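Nigritoxine (PDB 5M41) is a bacterial toxin of Vibrio nigripulchritudo that acts against crustaceans and insects. Local coordinates at residues I99-T111 with F119-F131. Residues are numbered along the deposited sequence; the frame is centred on the assembly and turned at random. Where two conformers were deposited one is given.
Sequences ILVNLNSPDKPYT and FNNINDESFRQNF
Asn-102, at the end of strand 98-102, brings its amide end-on to one face of Phe-127, steeply inclined to the ring, with ND2 3.4 Å above the ring centre, while Ile-122 CG2 sits over the opposite face. The amide points across to the short helix 125-128 because CG is anti to the backbone N (chi1 -179°). From there ND2 donates to Ser-126 O at 2.8 Å in a nearly straight bond, the acceptor lying almost in the Asn-102 amide plane. Its other N-H, on the CB side, points at the ring in an N-H···pi approach. At the far end of the amide, OD1 takes two donors from opposite faces of its plane: Asn-130 ND2 at 2.9 Å and, within the beta turn 102-105, Asn-104 N, which closes an Asx turn. The Asn-102 and Asn-130 amides are steeply turned against each other, 71° between planes.

A water links the same corner, accepting from Asn-104 ND2 and lying within hydrogen-bonding distance of Ser-126 O and Asn-130 OD1. Asn-104 also reaches past the contact, its OD1 accepting from Asp-205 N.

Farther along the loop, Ser-105 OG gives a weak bond to Ser-126 OG and accepts from Lys-108 N in an ST motif. The exposed Pro-106 packs its CD on Ser-126 CB at 3.5 Å.

Two residues back along the strand the contact turns apolar: Leu-100 CD2 meets Ile-122 CD1 tip to tip at 3.5 Å and passes Phe-127 CE1 at 3.8 Å. Met-86 of the neighbouring strand 86-90 also touches Leu-100 and Phe-127.

With two donors on OD1, one N-H on Ser-126 O and the other facing the ring, the buried Asn-102 amide has its flip fixed and ties the hairpin turn to helix 125-128, Phe-127 being held between polar amide and aliphatic core.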
ATOM      1  N   ILE A  99     -30.191  36.157  26.447  1.00 46.34           N
ATOM      2  CA  ILE A  99     -28.989  35.866  25.671  1.00 45.32           C
ATOM      3  C   ILE A  99     -29.340  35.434  24.246  1.00 43.79           C
ATOM      4  O   ILE A  99     -30.126  34.505  24.057  1.00 41.94           O
ATOM      5  CB  ILE A  99     -28.134  34.780  26.366  1.00 46.96           C
ATOM      6  CG1 ILE A  99     -27.608  35.289  27.723  1.00 48.51           C
ATOM      7  CG2 ILE A  99     -26.981  34.341  25.465  1.00 45.88           C
ATOM      8  CD1 ILE A  99     -26.710  34.304  28.440  1.00 49.01           C
ATOM      9  N   LEU A 100     -28.763  36.139  23.276  1.00 42.41           N
ATOM     10  CA  LEU A 100     -28.881  35.823  21.873  1.00 42.75           C
ATOM     11  C   LEU A 100     -27.728  34.899  21.520  1.00 41.94           C
ATOM     12  O   LEU A 100     -26.577  35.250  21.755  1.00 43.97           O
ATOM     13  CB  LEU A 100     -28.782  37.106  21.029  1.00 41.74           C
ATOM     14  CG  LEU A 100     -28.687  36.865  19.523  1.00 40.54           C
ATOM     15  CD1 LEU A 100     -29.987  36.250  18.993  1.00 38.93           C
ATOM     16  CD2 LEU A 100     -28.404  38.183  18.823  1.00 39.77           C
ATOM     17  N   VAL A 101     -28.043  33.720  20.989  1.00 40.51           N
ATOM     18  CA  VAL A 101     -27.012  32.763  20.563  1.00 37.68           C
ATOM     19  C   VAL A 101     -26.909  32.728  19.029  1.00 37.63           C
ATOM     20  O   VAL A 101     -27.939  32.710  18.335  1.00 38.00           O
ATOM     21  CB  VAL A 101     -27.288  31.359  21.136  1.00 38.20           C
ATOM     22  CG1 VAL A 101     -26.241  30.352  20.639  1.00 35.45           C
ATOM     23  CG2 VAL A 101     -27.280  31.407  22.685  1.00 36.90           C
ATOM     24  N   ASN A 102     -25.672  32.759  18.520  1.00 36.86           N
ATOM     25  CA  ASN A 102     -25.347  32.515  17.116  1.00 36.87           C
ATOM     26  C   ASN A 102     -24.273  31.433  17.101  1.00 36.84           C
ATOM     27  O   ASN A 102     -23.082  31.698  17.306  1.00 36.09           O
ATOM     28  CB  ASN A 102     -24.836  33.792  16.404  1.00 37.06           C
ATOM     29  CG  ASN A 102     -24.518  33.565  14.921  1.00 39.21           C
ATOM     30  OD1 ASN A 102     -24.613  32.432  14.396  1.00 35.61           O
ATOM     31  ND2 ASN A 102     -24.105  34.634  14.236  1.00 37.20           N
ATOM     32  N   LEU A 103     -24.695  30.201  16.846  1.00 35.96           N
ATOM     33  CA  LEU A 103     -23.762  29.082  16.916  1.00 35.12           C
ATOM     34  C   LEU A 103     -22.666  29.163  15.867  1.00 35.10           C
ATOM     35  O   LEU A 103     -21.625  28.506  16.011  1.00 36.05           O
ATOM     36  CB  LEU A 103     -24.500  27.745  16.813  1.00 33.91           C
ATOM     37  CG  LEU A 103     -25.562  27.461  17.870  1.00 33.89           C
ATOM     38  CD1 LEU A 103     -26.332  26.220  17.452  1.00 32.90           C
ATOM     39  CD2 LEU A 103     -24.952  27.276  19.265  1.00 33.95           C
ATOM     40  N   ASN A 104     -22.876  29.963  14.822  1.00 33.58           N
ATOM     41  CA  ASN A 104     -21.884  30.071  13.740  1.00 34.10           C
ATOM     42  C   ASN A 104     -21.027  31.342  13.793  1.00 38.27           C
ATOM     43  O   ASN A 104     -20.326  31.650  12.827  1.00 38.45           O
ATOM     44  CB  ASN A 104     -22.558  29.966  12.362  1.00 32.15           C
ATOM     45  CG  ASN A 104     -21.592  29.508  11.281  1.00 31.81           C
ATOM     46  OD1 ASN A 104     -20.783  28.622  11.527  1.00 32.85           O
ATOM     47  ND2 ASN A 104     -21.658  30.106  10.095  1.00 30.80           N
ATOM     48  N   SER A 105     -21.097  32.099  14.891  1.00 38.91           N
ATOM     49  CA  SER A 105     -20.293  33.323  14.987  1.00 44.50           C
ATOM     50  C   SER A 105     -18.883  33.001  15.450  1.00 47.63           C
ATOM     51  O   SER A 105     -18.720  32.360  16.468  1.00 52.19           O
ATOM     52  CB  SER A 105     -20.911  34.315  15.965  1.00 46.25           C
ATOM     53  OG  SER A 105     -20.100  35.487  16.088  1.00 49.01           O
ATOM     54  N   PRO A 106     -17.861  33.459  14.720  1.00 49.37           N
ATOM     55  CA  PRO A 106     -16.478  33.254  15.175  1.00 52.84           C
ATOM     56  C   PRO A 106     -16.216  33.805  16.592  1.00 58.48           C
ATOM     57  O   PRO A 106     -15.573  33.155  17.415  1.00 61.01           O
ATOM     58  CB  PRO A 106     -15.649  34.051  14.168  1.00 55.69           C
ATOM     59  CG  PRO A 106     -16.525  34.204  12.970  1.00 55.06           C
ATOM     60  CD  PRO A 106     -17.945  34.199  13.449  1.00 48.71           C
ATOM     61  N   ASP A 107     -16.750  34.974  16.888  1.00 57.13           N
ATOM     62  CA  ASP A 107     -16.313  35.697  18.064  1.00 61.53           C
ATOM     63  C   ASP A 107     -17.448  36.062  19.029  1.00 59.42           C
ATOM     64  O   ASP A 107     -17.207  36.283  20.207  1.00 56.78           O
ATOM     65  CB  ASP A 107     -15.530  36.934  17.621  1.00 67.14           C
ATOM     66  CG  ASP A 107     -16.308  37.794  16.645  1.00 72.40           C
ATOM     67  OD1 ASP A 107     -16.443  39.001  16.918  1.00 83.51           O
ATOM     68  OD2 ASP A 107     -16.804  37.274  15.611  1.00 78.44           O
ATOM     69  N   LYS A 108     -18.685  36.092  18.532  1.00 59.36           N
ATOM     70  CA  LYS A 108     -19.854  36.380  19.380  1.00 56.71           C
ATOM     71  C   LYS A 108     -20.846  35.216  19.389  1.00 52.28           C
ATOM     72  O   LYS A 108     -22.001  35.369  18.904  1.00 51.78           O
ATOM     73  CB  LYS A 108     -20.557  37.670  18.904  1.00 59.03           C
ATOM     74  CG  LYS A 108     -19.751  38.950  19.070  1.00 64.33           C
ATOM     75  CD  LYS A 108     -20.318  39.823  20.193  1.00 69.35           C
ATOM     76  CE  LYS A 108     -20.000  39.280  21.591  1.00 72.46           C
ATOM     77  NZ  LYS A 108     -21.099  39.529  22.567  1.00 71.43           N
ATOM     78  N   PRO A 109     -20.426  34.040  19.925  1.00 49.68           N
ATOM     79  CA  PRO A 109     -21.387  32.925  19.906  1.00 45.30           C
ATOM     80  C   PRO A 109     -22.598  33.211  20.787  1.00 45.59           C
ATOM     81  O   PRO A 109     -23.666  32.653  20.549  1.00 42.21           O
ATOM     82  CB  PRO A 109     -20.578  31.730  20.438  1.00 45.44           C
ATOM     83  CG  PRO A 109     -19.411  32.332  21.139  1.00 46.10           C
ATOM     84  CD  PRO A 109     -19.110  33.626  20.443  1.00 48.46           C
ATOM     85  N   TYR A 110     -22.433  34.088  21.785  1.00 45.76           N
ATOM     86  CA  TYR A 110     -23.543  34.536  22.639  1.00 46.56           C
ATOM     87  C   TYR A 110     -23.369  36.019  22.951  1.00 49.63           C
ATOM     88  O   TYR A 110     -22.251  36.491  23.130  1.00 49.04           O
ATOM     89  CB  TYR A 110     -23.638  33.722  23.932  1.00 48.38           C
ATOM     90  CG  TYR A 110     -22.410  33.830  24.819  1.00 55.18           C
ATOM     91  CD1 TYR A 110     -22.362  34.736  25.878  1.00 58.81           C
ATOM     92  CD2 TYR A 110     -21.296  33.022  24.593  1.00 58.33           C
ATOM     93  CE1 TYR A 110     -21.232  34.836  26.682  1.00 64.91           C
ATOM     94  CE2 TYR A 110     -20.164  33.113  25.387  1.00 64.66           C
ATOM     95  CZ  TYR A 110     -20.131  34.018  26.428  1.00 68.17           C
ATOM     96  OH  TYR A 110     -18.983  34.097  27.207  1.00 76.20           O
ATOM     97  N   THR A 111     -24.481  36.739  22.981  1.00 47.71           N
ATOM     98  CA  THR A 111     -24.483  38.154  23.262  1.00 51.00           C
ATOM     99  C   THR A 111     -25.541  38.415  24.316  1.00 50.74           C
ATOM    100  O   THR A 111     -26.671  37.932  24.208  1.00 49.72           O
ATOM    101  CB  THR A 111     -24.828  38.950  21.998  1.00 49.51           C
ATOM    102  OG1 THR A 111     -24.012  38.477  20.933  1.00 48.22           O
ATOM    103  CG2 THR A 111     -24.584  40.473  22.202  1.00 50.59           C
ATOM    104  N   PHE A 119     -29.743  44.865  20.379  1.00 54.88           N
ATOM    105  CA  PHE A 119     -30.030  44.307  19.037  1.00 55.09           C
ATOM    106  C   PHE A 119     -29.506  45.214  17.914  1.00 58.05           C
ATOM    107  O   PHE A 119     -28.996  44.735  16.898  1.00 55.22           O
ATOM    108  CB  PHE A 119     -31.539  44.043  18.847  1.00 52.66           C
ATOM    109  CG  PHE A 119     -32.035  42.776  19.523  1.00 50.08           C
ATOM    110  CD1 PHE A 119     -31.507  41.531  19.184  1.00 50.19           C
ATOM    111  CD2 PHE A 119     -33.039  42.834  20.480  1.00 51.65           C
ATOM    112  CE1 PHE A 119     -31.959  40.364  19.799  1.00 49.50           C
ATOM    113  CE2 PHE A 119     -33.503  41.680  21.106  1.00 50.38           C
ATOM    114  CZ  PHE A 119     -32.962  40.437  20.761  1.00 51.18           C
ATOM    115  N   ASN A 120     -29.606  46.531  18.118  1.00 59.52           N
ATOM    116  CA  ASN A 120     -29.208  47.488  17.087  1.00 62.54           C
ATOM    117  C   ASN A 120     -27.713  47.510  16.808  1.00 61.31           C
ATOM    118  O   ASN A 120     -27.297  47.838  15.697  1.00 63.41           O
ATOM    119  CB  ASN A 120     -29.732  48.892  17.412  1.00 65.25           C
ATOM    120  CG  ASN A 120     -31.242  48.954  17.376  1.00 64.92           C
ATOM    121  OD1 ASN A 120     -31.823  49.511  16.450  1.00 67.60           O
ATOM    122  ND2 ASN A 120     -31.888  48.353  18.366  1.00 65.26           N
ATOM    123  N   ASN A 121     -26.925  47.135  17.810  1.00 60.05           N
ATOM    124  CA  ASN A 121     -25.469  47.102  17.711  1.00 62.11           C
ATOM    125  C   ASN A 121     -24.903  45.833  17.049  1.00 62.68           C
ATOM    126  O   ASN A 121     -23.705  45.752  16.768  1.00 63.06           O
ATOM    127  CB  ASN A 121     -24.854  47.317  19.100  1.00 65.81           C
ATOM    128  CG  ASN A 121     -25.076  48.741  19.631  1.00 70.82           C
ATOM    129  OD1 ASN A 121     -25.421  49.663  18.884  1.00 73.86           O
ATOM    130  ND2 ASN A 121     -24.877  48.920  20.923  1.00 72.00           N
ATOM    131  N   ILE A 122     -25.769  44.852  16.793  1.00 58.49           N
ATOM    132  CA  ILE A 122     -25.341  43.624  16.116  1.00 57.71           C
ATOM    133  C   ILE A 122     -25.450  43.775  14.611  1.00 55.30           C
ATOM    134  O   ILE A 122     -26.555  43.879  14.064  1.00 54.20           O
ATOM    135  CB  ILE A 122     -26.113  42.374  16.605  1.00 54.99           C
ATOM    136  CG1 ILE A 122     -25.725  42.094  18.059  1.00 55.64           C
ATOM    137  CG2 ILE A 122     -25.755  41.164  15.749  1.00 53.92           C
ATOM    138  CD1 ILE A 122     -26.750  41.303  18.825  1.00 55.56           C
ATOM    139  N   ASN A 123     -24.300  43.787  13.945  1.00 54.95           N
ATOM    140  CA  ASN A 123     -24.284  44.024  12.510  1.00 55.95           C
ATOM    141  C   ASN A 123     -23.326  43.161  11.670  1.00 54.83           C
ATOM    142  O   ASN A 123     -23.309  43.294  10.444  1.00 54.00           O
ATOM    143  CB  ASN A 123     -24.036  45.519  12.253  1.00 60.55           C
ATOM    144  CG  ASN A 123     -22.745  45.994  12.856  1.00 63.51           C
ATOM    145  OD1 ASN A 123     -21.710  45.352  12.716  1.00 63.22           O
ATOM    146  ND2 ASN A 123     -22.802  47.122  13.553  1.00 72.56           N
ATOM    147  N   ASP A 124     -22.570  42.260  12.301  1.00 54.19           N
ATOM    148  CA  ASP A 124     -21.518  41.440  11.666  0.50 54.19           C
ATOM    149  C   ASP A 124     -22.095  40.484  10.618  1.00 53.81           C
ATOM    150  O   ASP A 124     -23.231  40.006  10.767  1.00 53.14           O
ATOM    151  CB  ASP A 124     -20.785  40.636  12.769  0.50 53.88           C
ATOM    152  CG  ASP A 124     -19.533  39.891  12.265  0.50 54.19           C
ATOM    153  OD1 ASP A 124     -18.546  40.549  11.864  0.50 55.61           O
ATOM    154  OD2 ASP A 124     -19.519  38.642  12.315  0.50 50.50           O
ATOM    155  N   GLU A 125     -21.301  40.180   9.600  1.00 54.07           N
ATOM    156  CA  GLU A 125     -21.655  39.295   8.522  1.00 53.22           C
ATOM    157  C   GLU A 125     -21.998  37.892   9.044  1.00 52.05           C
ATOM    158  O   GLU A 125     -22.838  37.201   8.468  1.00 50.73           O
ATOM    159  CB  GLU A 125     -20.490  39.264   7.510  1.00 58.16           C
ATOM    160  CG  GLU A 125     -20.729  38.498   6.205  1.00 59.49           C
ATOM    161  CD  GLU A 125     -21.981  38.935   5.442  1.00 63.89           C
ATOM    162  OE1 GLU A 125     -22.431  40.085   5.600  1.00 65.36           O
ATOM    163  OE2 GLU A 125     -22.526  38.116   4.665  1.00 70.70           O
ATOM    164  N   SER A 126     -21.377  37.484  10.151  1.00 49.60           N
ATOM    165  CA  SER A 126     -21.656  36.173  10.714  1.00 48.17           C
ATOM    166  C   SER A 126     -23.098  36.041  11.235  1.00 46.89           C
ATOM    167  O   SER A 126     -23.556  34.919  11.487  1.00 44.74           O
ATOM    168  CB  SER A 126     -20.643  35.801  11.798  1.00 46.97           C
ATOM    169  OG  SER A 126     -20.904  36.495  13.004  1.00 49.97           O
ATOM    170  N   PHE A 127     -23.786  37.174  11.410  1.00 44.78           N
ATOM    171  CA  PHE A 127     -25.214  37.193  11.752  1.00 44.10           C
ATOM    172  C   PHE A 127     -26.049  37.311  10.482  1.00 43.60           C
ATOM    173  O   PHE A 127     -27.032  36.585  10.280  1.00 42.44           O
ATOM    174  CB  PHE A 127     -25.539  38.341  12.718  1.00 45.96           C
ATOM    175  CG  PHE A 127     -25.110  38.071  14.135  1.00 45.92           C
ATOM    176  CD1 PHE A 127     -26.004  37.536  15.057  1.00 43.74           C
ATOM    177  CD2 PHE A 127     -23.788  38.288  14.536  1.00 47.91           C
ATOM    178  CE1 PHE A 127     -25.598  37.263  16.359  1.00 44.33           C
ATOM    179  CE2 PHE A 127     -23.376  38.010  15.843  1.00 48.48           C
ATOM    180  CZ  PHE A 127     -24.286  37.507  16.753  1.00 46.73           C
ATOM    181  N   ARG A 128     -25.608  38.192   9.601  1.00 42.91           N
ATOM    182  CA  ARG A 128     -26.318  38.465   8.391  1.00 44.44           C
ATOM    183  C   ARG A 128     -26.435  37.231   7.496  1.00 41.93           C
ATOM    184  O   ARG A 128     -27.463  37.062   6.839  1.00 39.37           O
ATOM    185  CB  ARG A 128     -25.618  39.575   7.627  1.00 46.91           C
ATOM    186  CG  ARG A 128     -26.492  40.178   6.543  1.00 50.45           C
ATOM    187  CD  ARG A 128     -25.832  41.425   5.975  1.00 54.89           C
ATOM    188  NE  ARG A 128     -26.337  41.679   4.639  1.00 59.37           N
ATOM    189  CZ  ARG A 128     -25.806  41.169   3.532  1.00 60.68           C
ATOM    190  NH1 ARG A 128     -24.732  40.386   3.598  1.00 60.03           N
ATOM    191  NH2 ARG A 128     -26.353  41.448   2.355  1.00 63.59           N
ATOM    192  N   GLN A 129     -25.374  36.416   7.471  1.00 41.72           N
ATOM    193  CA  GLN A 129     -25.288  35.148   6.703  1.00 43.29           C
ATOM    194  C   GLN A 129     -26.367  34.148   7.087  1.00 38.70           C
ATOM    195  O   GLN A 129     -26.640  33.222   6.347  1.00 36.83           O
ATOM    196  CB  GLN A 129     -23.987  34.427   7.060  1.00 46.03           C
ATOM    197  CG  GLN A 129     -22.828  34.652   6.144  1.00 50.55           C
ATOM    198  CD  GLN A 129     -21.548  34.081   6.738  1.00 49.47           C
ATOM    199  OE1 GLN A 129     -21.555  33.330   7.734  1.00 47.30           O
ATOM    200  NE2 GLN A 129     -20.430  34.459   6.143  1.00 56.23           N
ATOM    201  N   ASN A 130     -26.901  34.288   8.292  1.00 37.21           N
ATOM    202  CA  ASN A 130     -27.885  33.343   8.813  1.00 35.37           C
ATOM    203  C   ASN A 130     -29.282  33.541   8.246  1.00 36.00           C
ATOM    204  O   ASN A 130     -30.206  32.760   8.562  1.00 34.89           O
ATOM    205  CB  ASN A 130     -27.904  33.398  10.337  1.00 34.24           C
ATOM    206  CG  ASN A 130     -26.689  32.727  10.967  1.00 35.06           C
ATOM    207  OD1 ASN A 130     -26.144  31.793  10.406  1.00 35.57           O
ATOM    208  ND2 ASN A 130     -26.285  33.179  12.152  1.00 32.89           N
ATOM    209  N   PHE A 131     -29.432  34.565   7.391  1.00 34.72           N
ATOM    210  CA  PHE A 131     -30.696  34.875   6.758  1.00 35.10           C
ATOM    211  C   PHE A 131     -30.654  34.534   5.274  1.00 35.40           C
ATOM    212  O   PHE A 131     -29.617  34.664   4.642  1.00 36.28           O
ATOM    213  CB  PHE A 131     -31.044  36.361   6.993  1.00 35.52           C
ATOM    214  CG  PHE A 131     -31.228  36.702   8.460  1.00 37.46           C
ATOM    215  CD1 PHE A 131     -32.456  36.495   9.098  1.00 36.88           C
ATOM    216  CD2 PHE A 131     -30.159  37.198   9.211  1.00 36.87           C
ATOM    217  CE1 PHE A 131     -32.616  36.804  10.449  1.00 38.27           C
ATOM    218  CE2 PHE A 131     -30.305  37.485  10.564  1.00 38.74           C
ATOM    219  CZ  PHE A 131     -31.539  37.287  11.187  1.00 38.16           C
TER
HETATM  220  O   HOH W   1     -23.535  32.374  10.089  1.00 33.17           O